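Local coordinates for protein beta-lactamase (Francisella tularensis subsp. tularensis, PDB 3P09) that probably hydrolyses the beta-lactam ring of antibiotics to a substituted beta-amino acid, as a class A serine beta-lactamase, at residues Gly83-Lys88 with Leu113-Leu118; Ile89-Asp94 with Lys107-Thr112; Ala102-Lys107 with Ala122-Ser127. All blocks are in the same frame, centred on the assembly; numbering follows the deposited sequence.

Contact 1 of 3, residues Gly83-Lys88 with Leu113-Leu118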
ATOM      1  N   GLY A  83     -15.190 -15.538 -12.803  1.00 43.34           N
ATOM      2  CA  GLY A  83     -14.743 -16.772 -12.167  1.00 41.42           C
ATOM      3  C   GLY A  83     -13.277 -16.806 -11.757  1.00 34.48           C
ATOM      4  O   GLY A  83     -12.829 -17.731 -11.078  1.00 30.35           O
ATOM      5  N   PHE A  84     -12.525 -15.793 -12.166  1.00 23.98           N
ATOM      6  CA  PHE A  84     -11.091 -15.752 -11.910  1.00 27.05           C
ATOM      7  C   PHE A  84     -10.727 -15.832 -10.418  1.00 29.64           C
ATOM      8  O   PHE A  84      -9.737 -16.471 -10.058  1.00 24.82           O
ATOM      9  CB  PHE A  84     -10.488 -14.501 -12.544  1.00 23.74           C
ATOM     10  CG  PHE A  84      -8.984 -14.461 -12.520  1.00 25.44           C
ATOM     11  CD1 PHE A  84      -8.236 -15.406 -13.212  1.00 24.66           C
ATOM     12  CD2 PHE A  84      -8.318 -13.455 -11.832  1.00 26.88           C
ATOM     13  CE1 PHE A  84      -6.850 -15.363 -13.208  1.00 29.26           C
ATOM     14  CE2 PHE A  84      -6.924 -13.395 -11.824  1.00 27.55           C
ATOM     15  CZ  PHE A  84      -6.187 -14.355 -12.513  1.00 30.85           C
ATOM     16  N   LEU A  85     -11.518 -15.193  -9.556  1.00 23.71           N
ATOM     17  CA  LEU A  85     -11.226 -15.212  -8.116  1.00 23.73           C
ATOM     18  C   LEU A  85     -11.273 -16.615  -7.511  1.00 25.62           C
ATOM     19  O   LEU A  85     -10.612 -16.884  -6.512  1.00 23.02           O
ATOM     20  CB  LEU A  85     -12.185 -14.307  -7.345  1.00 25.79           C
ATOM     21  CG  LEU A  85     -11.902 -12.805  -7.465  1.00 32.88           C
ATOM     22  CD1 LEU A  85     -12.964 -11.989  -6.750  1.00 33.83           C
ATOM     23  CD2 LEU A  85     -10.540 -12.499  -6.896  1.00 36.68           C
ATOM     24  N   ASP A  86     -12.072 -17.494  -8.108  1.00 24.43           N
ATOM     25  CA  ASP A  86     -12.222 -18.860  -7.609  1.00 26.63           C
ATOM     26  C   ASP A  86     -11.230 -19.828  -8.236  1.00 27.83           C
ATOM     27  O   ASP A  86     -11.215 -21.009  -7.895  1.00 27.92           O
ATOM     28  CB  ASP A  86     -13.643 -19.354  -7.859  1.00 32.61           C
ATOM     29  CG  ASP A  86     -14.672 -18.549  -7.104  1.00 47.44           C
ATOM     30  OD1 ASP A  86     -14.551 -18.454  -5.864  1.00 52.26           O
ATOM     31  OD2 ASP A  86     -15.589 -17.996  -7.749  1.00 57.23           O
ATOM     32  N   LYS A  87     -10.398 -19.323  -9.140  1.00 25.75           N
ATOM     33  CA  LYS A  87      -9.457 -20.158  -9.888  1.00 27.54           C
ATOM     34  C   LYS A  87      -8.367 -20.718  -8.988  1.00 28.80           C
ATOM     35  O   LYS A  87      -7.735 -19.975  -8.237  1.00 22.74           O
ATOM     36  CB  LYS A  87      -8.824 -19.362 -11.036  1.00 31.16           C
ATOM     37  CG  LYS A  87      -7.650 -20.061 -11.700  1.00 35.68           C
ATOM     38  CD  LYS A  87      -7.263 -19.405 -13.024  1.00 47.70           C
ATOM     39  CE  LYS A  87      -8.202 -19.826 -14.151  1.00 64.71           C
ATOM     40  NZ  LYS A  87      -7.744 -19.344 -15.490  1.00 73.54           N
ATOM     41  N   LYS A  88      -8.134 -22.027  -9.084  1.00 26.69           N
ATOM     42  CA  LYS A  88      -7.180 -22.713  -8.220  1.00 27.01           C
ATOM     43  C   LYS A  88      -5.765 -22.643  -8.765  1.00 31.78           C
ATOM     44  O   LYS A  88      -5.515 -23.010  -9.912  1.00 33.71           O
ATOM     45  CB  LYS A  88      -7.588 -24.184  -8.031  1.00 40.31           C
ATOM     46  CG  LYS A  88      -8.908 -24.376  -7.298  1.00 44.40           C
ATOM     47  CD  LYS A  88      -9.391 -25.826  -7.381  1.00 55.27           C
ATOM     48  CE  LYS A  88     -10.850 -25.957  -6.940  1.00 65.65           C
ATOM     49  NZ  LYS A  88     -11.334 -27.376  -6.899  1.00 68.43           N
ATOM     50  N   LEU A 113      -4.159 -22.771  -3.862  1.00 19.82           N
ATOM     51  CA  LEU A 113      -4.871 -21.654  -3.247  1.00 20.64           C
ATOM     52  C   LEU A 113      -5.676 -20.959  -4.354  1.00 18.94           C
ATOM     53  O   LEU A 113      -5.222 -20.901  -5.503  1.00 21.85           O
ATOM     54  CB  LEU A 113      -3.873 -20.661  -2.636  1.00 22.70           C
ATOM     55  CG  LEU A 113      -3.178 -21.075  -1.332  1.00 26.03           C
ATOM     56  CD1 LEU A 113      -2.200 -19.974  -0.872  1.00 21.60           C
ATOM     57  CD2 LEU A 113      -4.218 -21.333  -0.262  1.00 19.69           C
ATOM     58  N   THR A 114      -6.862 -20.442  -4.032  1.00 20.03           N
ATOM     59  CA  THR A 114      -7.614 -19.677  -5.028  1.00 19.97           C
ATOM     60  C   THR A 114      -6.944 -18.319  -5.245  1.00 23.79           C
ATOM     61  O   THR A 114      -6.168 -17.864  -4.410  1.00 18.97           O
ATOM     62  CB  THR A 114      -9.057 -19.417  -4.599  1.00 22.28           C
ATOM     63  OG1 THR A 114      -9.051 -18.563  -3.453  1.00 19.28           O
ATOM     64  CG2 THR A 114      -9.774 -20.725  -4.264  1.00 21.41           C
ATOM     65  N   ILE A 115      -7.248 -17.673  -6.368  1.00 19.04           N
ATOM     66  CA  ILE A 115      -6.784 -16.306  -6.598  1.00 19.50           C
ATOM     67  C   ILE A 115      -7.190 -15.396  -5.428  1.00 19.07           C
ATOM     68  O   ILE A 115      -6.395 -14.574  -4.955  1.00 18.95           O
ATOM     69  CB  ILE A 115      -7.347 -15.761  -7.928  1.00 20.98           C
ATOM     70  CG1 ILE A 115      -6.680 -16.459  -9.124  1.00 24.31           C
ATOM     71  CG2 ILE A 115      -7.200 -14.236  -8.011  1.00 18.22           C
ATOM     72  CD1 ILE A 115      -5.231 -16.046  -9.369  1.00 28.12           C
ATOM     73  N   SER A 116      -8.420 -15.548  -4.939  1.00 20.00           N
ATOM     74  CA  SER A 116      -8.860 -14.696  -3.831  1.00 20.28           C
ATOM     75  C   SER A 116      -8.025 -14.925  -2.580  1.00 22.37           C
ATOM     76  O   SER A 116      -7.707 -13.979  -1.860  1.00 19.37           O
ATOM     77  CB  SER A 116     -10.346 -14.879  -3.499  1.00 28.20           C
ATOM     78  OG  SER A 116     -10.761 -13.895  -2.549  1.00 23.76           O
ATOM     79  N   GLN A 117      -7.679 -16.181  -2.306  1.00 19.37           N
ATOM     80  CA  GLN A 117      -6.823 -16.474  -1.158  1.00 16.21           C
ATOM     81  C   GLN A 117      -5.441 -15.849  -1.320  1.00 18.52           C
ATOM     82  O   GLN A 117      -4.806 -15.452  -0.333  1.00 17.26           O
ATOM     83  CB  GLN A 117      -6.677 -17.990  -0.959  1.00 15.60           C
ATOM     84  CG  GLN A 117      -7.943 -18.634  -0.406  1.00 18.53           C
ATOM     85  CD  GLN A 117      -7.840 -20.134  -0.320  1.00 27.95           C
ATOM     86  OE1 GLN A 117      -7.396 -20.791  -1.264  1.00 20.86           O
ATOM     87  NE2 GLN A 117      -8.241 -20.691   0.822  1.00 24.87           N
ATOM     88  N   LEU A 118      -4.962 -15.792  -2.557  1.00 18.20           N
ATOM     89  CA  LEU A 118      -3.659 -15.192  -2.834  1.00 18.64           C
ATOM     90  C   LEU A 118      -3.735 -13.680  -2.685  1.00 16.00           C
ATOM     91  O   LEU A 118      -2.781 -13.054  -2.250  1.00 17.32           O
ATOM     92  CB  LEU A 118      -3.167 -15.573  -4.237  1.00 21.00           C
ATOM     93  CG  LEU A 118      -2.725 -17.031  -4.347  1.00 20.55           C
ATOM     94  CD1 LEU A 118      -2.819 -17.571  -5.785  1.00 24.55           C
ATOM     95  CD2 LEU A 118      -1.313 -17.175  -3.803  1.00 17.46           C
TER
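Strand 112-114, paired antiparallel with 88-90, gives way here to helix 115-123, and the short 3-10 turn 84-86 is fastened to that helix start. Carbonyls of the loop serve the first helical N-H groups. Ser116 N donates to a lone pair of Leu85 O at 3.0 Å, while Ile115 N reaches Lys87 O in the carbonyl plane, its N-H bent to 138°. Beside it, Thr114 CA lies 3.2 Å from the same Lys87 O. Thr114 itself is the N-cap: its OG1, held between backbone N and carbonyl carbon, accepts from Gln117 N, and Gln117 OE1 takes Thr114 N in return at 2.8 Å, a capping box. Ile115 turns toward the loop and lays CG1 over the centre of one Phe84 face, 4.1 Å from the ring centroid, a CH-pi contact; its tip CD1 meets Phe84 CZ at 3.7 Å. On its other branch, CG2 touches Leu85 CD2, the two side chains crossing nearly at a right angle. Helix 66-80 contributes Ile74 to both Phe84 and Ile115. Ile115 N and Ser116 N, which lack acceptors within their own helix, are satisfied by carbonyls of the sequence-distant segment 83-88, and Gln117 N by the cap side chain, beside an apolar patch.

Contact 2 of 3, residues Ile89-Asp94 with Lys107-Thr112; sequences IPINQD and KNVGKT
Ile91 turns its CB toward the opposing loop and rests over the carbonyl of Asn108, with CB 3.3 Å from Asn108 O. Its two branches straddle that oxygen: CG1, anti to the carbonyl carbon, and CG2, anti to the backbone N, both stand 3.9 Å from Asn108 O. CG2 also makes a looser contact with Val109 CG2. Farther along, Gln93 starts out with CG anti to the backbone N (chi1 -168°) and bends at chi2, so that its amide end comes back and crosses Val109 obliquely. Gln93 NE2 then lies 3.4 Å from Val109 CG1, the methyl that is anti to its own backbone N. At the other end, Thr112 sets CG2 alongside Pro90, on the same face of the ribbon, 3.9 Å from Pro90 CA. Pro90 and Thr112 form an antiparallel non-hydrogen-bonded pair of the ribbon 88-90/112-114, and beyond it the incoming chain makes a type II turn, Asn108 to Lys111, with Gly110 at a positive phi suited to glycine. Two nearly straight backbone bonds frame Ile91: its N-H meets Lys111 O almost along the C=O axis (176° at the hydrogen), and its own O receives Gly110 N at 2.9 Å. A water donates to Lys111 O as well, and weakly to Ile91 O. Ile89, turned from the loop, joins Ile91 in packing on Ile132 of helix 127-137, and the side-chain amide of Asn108 donates through ND2 to Ile104 O.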
ATOM      1  N   ILE A  89      -4.843 -22.171  -7.936  1.00 23.62           N
ATOM      2  CA  ILE A  89      -3.454 -22.015  -8.337  1.00 20.09           C
ATOM      3  C   ILE A  89      -2.569 -22.915  -7.495  1.00 22.88           C
ATOM      4  O   ILE A  89      -2.560 -22.806  -6.279  1.00 23.62           O
ATOM      5  CB  ILE A  89      -2.945 -20.565  -8.124  1.00 25.85           C
ATOM      6  CG1 ILE A  89      -3.928 -19.536  -8.704  1.00 24.35           C
ATOM      7  CG2 ILE A  89      -1.562 -20.406  -8.734  1.00 24.02           C
ATOM      8  CD1 ILE A  89      -4.220 -19.730 -10.205  1.00 29.33           C
ATOM      9  N   PRO A  90      -1.820 -23.814  -8.144  1.00 28.55           N
ATOM     10  CA  PRO A  90      -0.816 -24.620  -7.443  1.00 33.65           C
ATOM     11  C   PRO A  90       0.260 -23.755  -6.789  1.00 28.61           C
ATOM     12  O   PRO A  90       0.747 -22.809  -7.400  1.00 29.61           O
ATOM     13  CB  PRO A  90      -0.203 -25.462  -8.567  1.00 39.11           C
ATOM     14  CG  PRO A  90      -1.289 -25.570  -9.580  1.00 40.59           C
ATOM     15  CD  PRO A  90      -1.994 -24.238  -9.543  1.00 36.38           C
ATOM     16  N   ILE A  91       0.604 -24.060  -5.544  1.00 23.63           N
ATOM     17  CA  ILE A  91       1.696 -23.370  -4.869  1.00 22.59           C
ATOM     18  C   ILE A  91       2.905 -24.301  -4.886  1.00 27.35           C
ATOM     19  O   ILE A  91       2.866 -25.372  -4.291  1.00 28.68           O
ATOM     20  CB  ILE A  91       1.339 -23.024  -3.409  1.00 23.53           C
ATOM     21  CG1 ILE A  91       0.034 -22.224  -3.355  1.00 21.92           C
ATOM     22  CG2 ILE A  91       2.468 -22.250  -2.747  1.00 23.01           C
ATOM     23  CD1 ILE A  91      -0.006 -21.055  -4.312  1.00 26.33           C
ATOM     24  N   ASN A  92       3.963 -23.897  -5.586  1.00 29.38           N
ATOM     25  CA  ASN A  92       5.161 -24.726  -5.726  1.00 34.47           C
ATOM     26  C   ASN A  92       6.323 -24.169  -4.901  1.00 31.77           C
ATOM     27  O   ASN A  92       6.361 -22.976  -4.605  1.00 28.05           O
ATOM     28  CB  ASN A  92       5.565 -24.824  -7.204  1.00 34.86           C
ATOM     29  CG  ASN A  92       4.443 -25.373  -8.079  1.00 44.74           C
ATOM     30  OD1 ASN A  92       3.791 -26.357  -7.728  1.00 40.16           O
ATOM     31  ND2 ASN A  92       4.204 -24.728  -9.212  1.00 45.40           N
ATOM     32  N   GLN A  93       7.275 -25.027  -4.549  1.00 27.49           N
ATOM     33  CA  GLN A  93       8.404 -24.609  -3.725  1.00 31.30           C
ATOM     34  C   GLN A  93       9.166 -23.467  -4.379  1.00 28.07           C
ATOM     35  O   GLN A  93       9.584 -22.527  -3.711  1.00 37.14           O
ATOM     36  CB  GLN A  93       9.362 -25.780  -3.466  1.00 35.69           C
ATOM     37  CG  GLN A  93      10.397 -25.477  -2.387  1.00 36.93           C
ATOM     38  CD  GLN A  93       9.758 -25.159  -1.038  1.00 36.81           C
ATOM     39  OE1 GLN A  93       9.944 -24.070  -0.493  1.00 41.64           O
ATOM     40  NE2 GLN A  93       9.007 -26.111  -0.493  1.00 32.42           N
ATOM     41  N   ASP A  94       9.334 -23.549  -5.692  1.00 27.23           N
ATOM     42  CA  ASP A  94      10.049 -22.514  -6.427  1.00 35.16           C
ATOM     43  C   ASP A  94       9.304 -21.174  -6.405  1.00 35.01           C
ATOM     44  O   ASP A  94       9.881 -20.138  -6.695  1.00 32.29           O
ATOM     45  CB  ASP A  94      10.334 -22.966  -7.861  1.00 45.59           C
ATOM     46  CG  ASP A  94       9.079 -23.375  -8.606  1.00 65.52           C
ATOM     47  OD1 ASP A  94       9.154 -24.337  -9.402  1.00 79.51           O
ATOM     48  OD2 ASP A  94       8.021 -22.737  -8.408  1.00 70.44           O
ATOM     49  N   LYS A 107       2.681 -22.215   4.001  1.00 20.45           N
ATOM     50  CA  LYS A 107       1.911 -23.291   4.624  1.00 22.98           C
ATOM     51  C   LYS A 107       1.147 -24.120   3.584  1.00 24.76           C
ATOM     52  O   LYS A 107       0.395 -25.026   3.935  1.00 29.24           O
ATOM     53  CB  LYS A 107       0.930 -22.730   5.663  1.00 24.20           C
ATOM     54  CG  LYS A 107       1.570 -21.822   6.715  1.00 24.33           C
ATOM     55  CD  LYS A 107       0.586 -21.561   7.862  1.00 23.99           C
ATOM     56  CE  LYS A 107       1.227 -20.747   8.972  1.00 24.87           C
ATOM     57  NZ  LYS A 107       0.339 -20.652  10.175  1.00 20.72           N
ATOM     58  N   ASN A 108       1.348 -23.823   2.306  1.00 19.41           N
ATOM     59  CA  ASN A 108       0.531 -24.452   1.268  1.00 26.71           C
ATOM     60  C   ASN A 108       1.305 -25.020   0.080  1.00 29.75           C
ATOM     61  O   ASN A 108       0.736 -25.223  -0.998  1.00 24.92           O
ATOM     62  CB  ASN A 108      -0.516 -23.456   0.769  1.00 19.87           C
ATOM     63  CG  ASN A 108      -1.589 -23.192   1.794  1.00 22.07           C
ATOM     64  OD1 ASN A 108      -2.550 -23.955   1.909  1.00 19.67           O
ATOM     65  ND2 ASN A 108      -1.424 -22.119   2.567  1.00 22.27           N
ATOM     66  N   VAL A 109       2.595 -25.276   0.277  1.00 21.35           N
ATOM     67  CA  VAL A 109       3.417 -25.847  -0.783  1.00 22.70           C
ATOM     68  C   VAL A 109       2.926 -27.256  -1.110  1.00 26.86           C
ATOM     69  O   VAL A 109       2.701 -28.067  -0.208  1.00 25.61           O
ATOM     70  CB  VAL A 109       4.904 -25.848  -0.384  1.00 29.98           C
ATOM     71  CG1 VAL A 109       5.735 -26.608  -1.409  1.00 28.96           C
ATOM     72  CG2 VAL A 109       5.397 -24.397  -0.247  1.00 26.88           C
ATOM     73  N   GLY A 110       2.718 -27.523  -2.397  1.00 27.42           N
ATOM     74  CA  GLY A 110       2.224 -28.816  -2.842  1.00 30.76           C
ATOM     75  C   GLY A 110       0.707 -28.886  -2.822  1.00 33.59           C
ATOM     76  O   GLY A 110       0.130 -29.912  -3.178  1.00 31.05           O
ATOM     77  N   LYS A 111       0.064 -27.801  -2.390  1.00 26.85           N
ATOM     78  CA  LYS A 111      -1.391 -27.698  -2.449  1.00 30.49           C
ATOM     79  C   LYS A 111      -1.772 -26.556  -3.399  1.00 29.67           C
ATOM     80  O   LYS A 111      -0.920 -26.028  -4.126  1.00 28.28           O
ATOM     81  CB  LYS A 111      -1.984 -27.409  -1.071  1.00 28.67           C
ATOM     82  CG  LYS A 111      -1.610 -28.382   0.047  1.00 39.83           C
ATOM     83  CD  LYS A 111      -2.154 -27.866   1.386  1.00 44.15           C
ATOM     84  CE  LYS A 111      -2.082 -28.912   2.482  1.00 49.19           C
ATOM     85  NZ  LYS A 111      -2.857 -28.501   3.694  1.00 49.62           N
ATOM     86  N   THR A 112      -3.044 -26.164  -3.384  1.00 25.27           N
ATOM     87  CA  THR A 112      -3.481 -25.051  -4.219  1.00 24.30           C
ATOM     88  C   THR A 112      -4.169 -24.002  -3.372  1.00 19.35           C
ATOM     89  O   THR A 112      -4.704 -24.307  -2.317  1.00 22.70           O
ATOM     90  CB  THR A 112      -4.495 -25.483  -5.294  1.00 30.17           C
ATOM     91  OG1 THR A 112      -5.688 -25.948  -4.649  1.00 34.33           O
ATOM     92  CG2 THR A 112      -3.923 -26.582  -6.189  1.00 27.71           C
TER
HETATM   93  O   HOH W   1       0.745 -27.512  -5.783  1.00 44.78           O

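Contact 3 of 3, residues Ala102-Lys107 with Ala122-Ser127. With SO4 (sulfate ion), chain F.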
ATOM      1  N   ALA A 102       6.526 -15.287   3.999  1.00 21.49           N
ATOM      2  CA  ALA A 102       5.526 -16.055   3.255  1.00 21.53           C
ATOM      3  C   ALA A 102       4.553 -16.709   4.226  1.00 21.61           C
ATOM      4  O   ALA A 102       4.425 -17.940   4.269  1.00 23.53           O
ATOM      5  CB  ALA A 102       6.217 -17.128   2.415  1.00 19.14           C
ATOM      6  N   PRO A 103       3.853 -15.888   5.007  1.00 22.35           N
ATOM      7  CA  PRO A 103       3.051 -16.437   6.101  1.00 21.35           C
ATOM      8  C   PRO A 103       1.953 -17.395   5.632  1.00 25.30           C
ATOM      9  O   PRO A 103       1.718 -18.377   6.310  1.00 28.60           O
ATOM     10  CB  PRO A 103       2.471 -15.188   6.780  1.00 21.84           C
ATOM     11  CG  PRO A 103       2.532 -14.121   5.736  1.00 23.71           C
ATOM     12  CD  PRO A 103       3.766 -14.422   4.923  1.00 23.64           C
ATOM     13  N   ILE A 104       1.316 -17.134   4.496  1.00 19.35           N
ATOM     14  CA  ILE A 104       0.290 -18.039   3.991  1.00 18.56           C
ATOM     15  C   ILE A 104       0.861 -19.051   2.980  1.00 23.86           C
ATOM     16  O   ILE A 104       0.662 -20.249   3.114  1.00 22.79           O
ATOM     17  CB  ILE A 104      -0.883 -17.267   3.336  1.00 29.18           C
ATOM     18  CG1 ILE A 104      -1.639 -16.437   4.372  1.00 30.61           C
ATOM     19  CG2 ILE A 104      -1.862 -18.229   2.671  1.00 22.53           C
ATOM     20  CD1 ILE A 104      -0.931 -15.193   4.816  1.00 33.83           C
ATOM     21  N   THR A 105       1.583 -18.567   1.975  1.00 21.74           N
ATOM     22  CA  THR A 105       2.021 -19.452   0.913  1.00 14.31           C
ATOM     23  C   THR A 105       2.931 -20.573   1.429  1.00 20.01           C
ATOM     24  O   THR A 105       2.866 -21.698   0.942  1.00 22.27           O
ATOM     25  CB  THR A 105       2.665 -18.686  -0.246  1.00 17.07           C
ATOM     26  OG1 THR A 105       3.728 -17.856   0.244  1.00 21.72           O
ATOM     27  CG2 THR A 105       1.604 -17.802  -0.924  1.00 21.58           C
ATOM     28  N   ALA A 106       3.755 -20.272   2.425  1.00 21.07           N
ATOM     29  CA  ALA A 106       4.673 -21.270   2.952  1.00 23.42           C
ATOM     30  C   ALA A 106       3.932 -22.434   3.609  1.00 29.27           C
ATOM     31  O   ALA A 106       4.496 -23.516   3.784  1.00 27.65           O
ATOM     32  CB  ALA A 106       5.653 -20.628   3.944  1.00 19.68           C
ATOM     33  N   LYS A 107       2.681 -22.215   4.001  1.00 20.45           N
ATOM     34  CA  LYS A 107       1.911 -23.291   4.624  1.00 22.98           C
ATOM     35  C   LYS A 107       1.147 -24.120   3.584  1.00 24.76           C
ATOM     36  O   LYS A 107       0.395 -25.026   3.935  1.00 29.24           O
ATOM     37  CB  LYS A 107       0.930 -22.730   5.663  1.00 24.20           C
ATOM     38  CG  LYS A 107       1.570 -21.822   6.715  1.00 24.33           C
ATOM     39  CD  LYS A 107       0.586 -21.561   7.862  1.00 23.99           C
ATOM     40  CE  LYS A 107       1.227 -20.747   8.972  1.00 24.87           C
ATOM     41  NZ  LYS A 107       0.339 -20.652  10.175  1.00 20.72           N
ATOM     42  N   ALA A 122      -1.401 -11.496  -0.324  1.00 18.87           N
ATOM     43  CA  ALA A 122      -0.633 -10.366  -0.852  1.00 20.31           C
ATOM     44  C   ALA A 122      -0.870  -9.096  -0.043  1.00 19.11           C
ATOM     45  O   ALA A 122       0.068  -8.339   0.231  1.00 19.54           O
ATOM     46  CB  ALA A 122      -0.954 -10.122  -2.330  1.00 17.31           C
ATOM     47  N   ILE A 123      -2.122  -8.859   0.336  1.00 18.20           N
ATOM     48  CA  ILE A 123      -2.445  -7.674   1.134  1.00 16.29           C
ATOM     49  C   ILE A 123      -1.833  -7.771   2.527  1.00 18.19           C
ATOM     50  O   ILE A 123      -1.490  -6.765   3.142  1.00 17.42           O
ATOM     51  CB  ILE A 123      -3.963  -7.468   1.232  1.00 21.16           C
ATOM     52  CG1 ILE A 123      -4.531  -7.123  -0.153  1.00 23.25           C
ATOM     53  CG2 ILE A 123      -4.295  -6.392   2.252  1.00 20.90           C
ATOM     54  CD1 ILE A 123      -3.900  -5.873  -0.811  1.00 19.86           C
ATOM     55  N   LEU A 124      -1.686  -8.995   3.014  1.00 18.58           N
ATOM     56  CA  LEU A 124      -0.957  -9.236   4.244  1.00 20.74           C
ATOM     57  C   LEU A 124       0.550  -9.261   3.996  1.00 22.60           C
ATOM     58  O   LEU A 124       1.326  -9.625   4.885  1.00 19.80           O
ATOM     59  CB  LEU A 124      -1.408 -10.548   4.891  1.00 21.36           C
ATOM     60  CG  LEU A 124      -2.506 -10.371   5.939  1.00 21.10           C
ATOM     61  CD1 LEU A 124      -3.796  -9.848   5.292  1.00 18.80           C
ATOM     62  CD2 LEU A 124      -2.744 -11.678   6.670  1.00 22.51           C
ATOM     63  N   SER A 125       0.944  -8.880   2.783  1.00 17.92           N
ATOM     64  CA  SER A 125       2.353  -8.724   2.391  1.00 20.24           C
ATOM     65  C   SER A 125       3.162 -10.016   2.103  1.00 23.41           C
ATOM     66  O   SER A 125       4.401  -9.994   2.044  1.00 21.25           O
ATOM     67  CB  SER A 125       3.114  -7.795   3.358  1.00 23.09           C
ATOM     68  OG  SER A 125       3.959  -6.918   2.614  1.00 23.43           O
ATOM     69  N   ASP A 126       2.456 -11.118   1.895  1.00 18.75           N
ATOM     70  CA  ASP A 126       3.065 -12.391   1.497  1.00 15.47           C
ATOM     71  C   ASP A 126       3.754 -12.212   0.134  1.00 17.42           C
ATOM     72  O   ASP A 126       3.103 -11.905  -0.868  1.00 21.42           O
ATOM     73  CB  ASP A 126       1.945 -13.449   1.415  1.00 15.16           C
ATOM     74  CG  ASP A 126       2.476 -14.873   1.280  1.00 18.50           C
ATOM     75  OD1 ASP A 126       3.203 -15.161   0.302  1.00 22.56           O
ATOM     76  OD2 ASP A 126       2.151 -15.702   2.157  1.00 20.92           O
ATOM     77  N   SER A 127       5.075 -12.375   0.097  1.00 18.75           N
ATOM     78  CA  SER A 127       5.844 -12.098  -1.119  1.00 24.85           C
ATOM     79  C   SER A 127       5.637 -13.120  -2.241  1.00 21.00           C
ATOM     80  O   SER A 127       5.392 -12.752  -3.390  1.00 21.12           O
ATOM     81  CB  SER A 127       7.333 -11.926  -0.790  1.00 21.44           C
ATOM     82  OG  SER A 127       7.533 -10.775   0.010  1.00 36.07           O
TER
HETATM   83  S   SO4 F 288       5.906  -4.773   4.641  1.00 38.81           S
HETATM   84  O1  SO4 F 288       6.457  -4.385   5.921  1.00 46.44           O
HETATM   85  O2  SO4 F 288       6.896  -4.591   3.585  1.00 54.17           O
HETATM   86  O3  SO4 F 288       5.536  -6.168   4.724  1.00 46.41           O
HETATM   87  O4  SO4 F 288       4.752  -3.946   4.343  1.00 53.95           O
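Both oxygens of the Asp126 carboxylate are engaged by the turn that follows Ala102. OD2 takes two backbone N-H groups: Ile104 N, 2.9 Å from Asp126 OD2, comes in nearly along the C-O axis with a bent N-H, whereas Thr105 N arrives from above the carboxylate plane, 25° out of it, by an almost straight bond. OD1 turns its syn lone pair to the hydroxyl of Thr105, with Thr105 OG1 and Asp126 OD1 2.7 Å apart. Thr105 keeps OG1 between its backbone N and carbonyl carbon (chi1 54°), so hydroxyl and amide face the same carboxylate. Pro103 slides past in the opposite direction to Asp126 and brings its ring carbon CD to 3.4 Å from Asp126 OD2. Beside these polar bonds, Ile104 CD1 just meets Leu124 CD2 at 4.4 Å.

The aspartate is placed by its own chain. CG stands anti to the backbone N, and OD1 also accepts from Ala129 N, which makes Asp126 the N-cap of helix 127-137. Four donors on a buried carboxylate would be expected to favour its charged form. Just before it, Ser125 at positive phi is the C' residue of a Schellman motif closing helix 115-123, with Ser125 N bonded to Ala122 O and Asp126 N to Ala121 O. This leaves Ser125 OG turned the other way, donating to O3 of a sulfate at 2.7 Å; Thr230 and Thr232 also bind that ion, probably from the crystallisation liquor. Lys67 NZ bonds to Ser125 O. Ser125-Asp126-Ser127 probably corresponds to the SDN loop of class A beta-lactamases, its third residue here being serine; Ser64 and Lys67 match the SxxK pair, so Ser125 probably lines the active site.

How the contacts relate
The three contacts lie on the same side of the chain's centre, in the helical part of the fold, with centres 12 to 14 Å apart. Along the chain, the segments of contact 2 both fall between those of contact 1, while contact 3 alternates with each of them. Contacts 1 and 2 share the ribbon 88-90/112-114, continued between them by the bond of Ile89 N with Leu113 O, 2.8 Å apart. Contacts 1 and 3 take opposite ends of helix 115-123, and contacts 2 and 3 share Lys107. Leu113 packs on Ile104, and Leu118 on Thr105. A peripheral ribbon is thereby connected, through helix 115-123 and through direct packing on the loop 102-107, to the probable active-site Ser125.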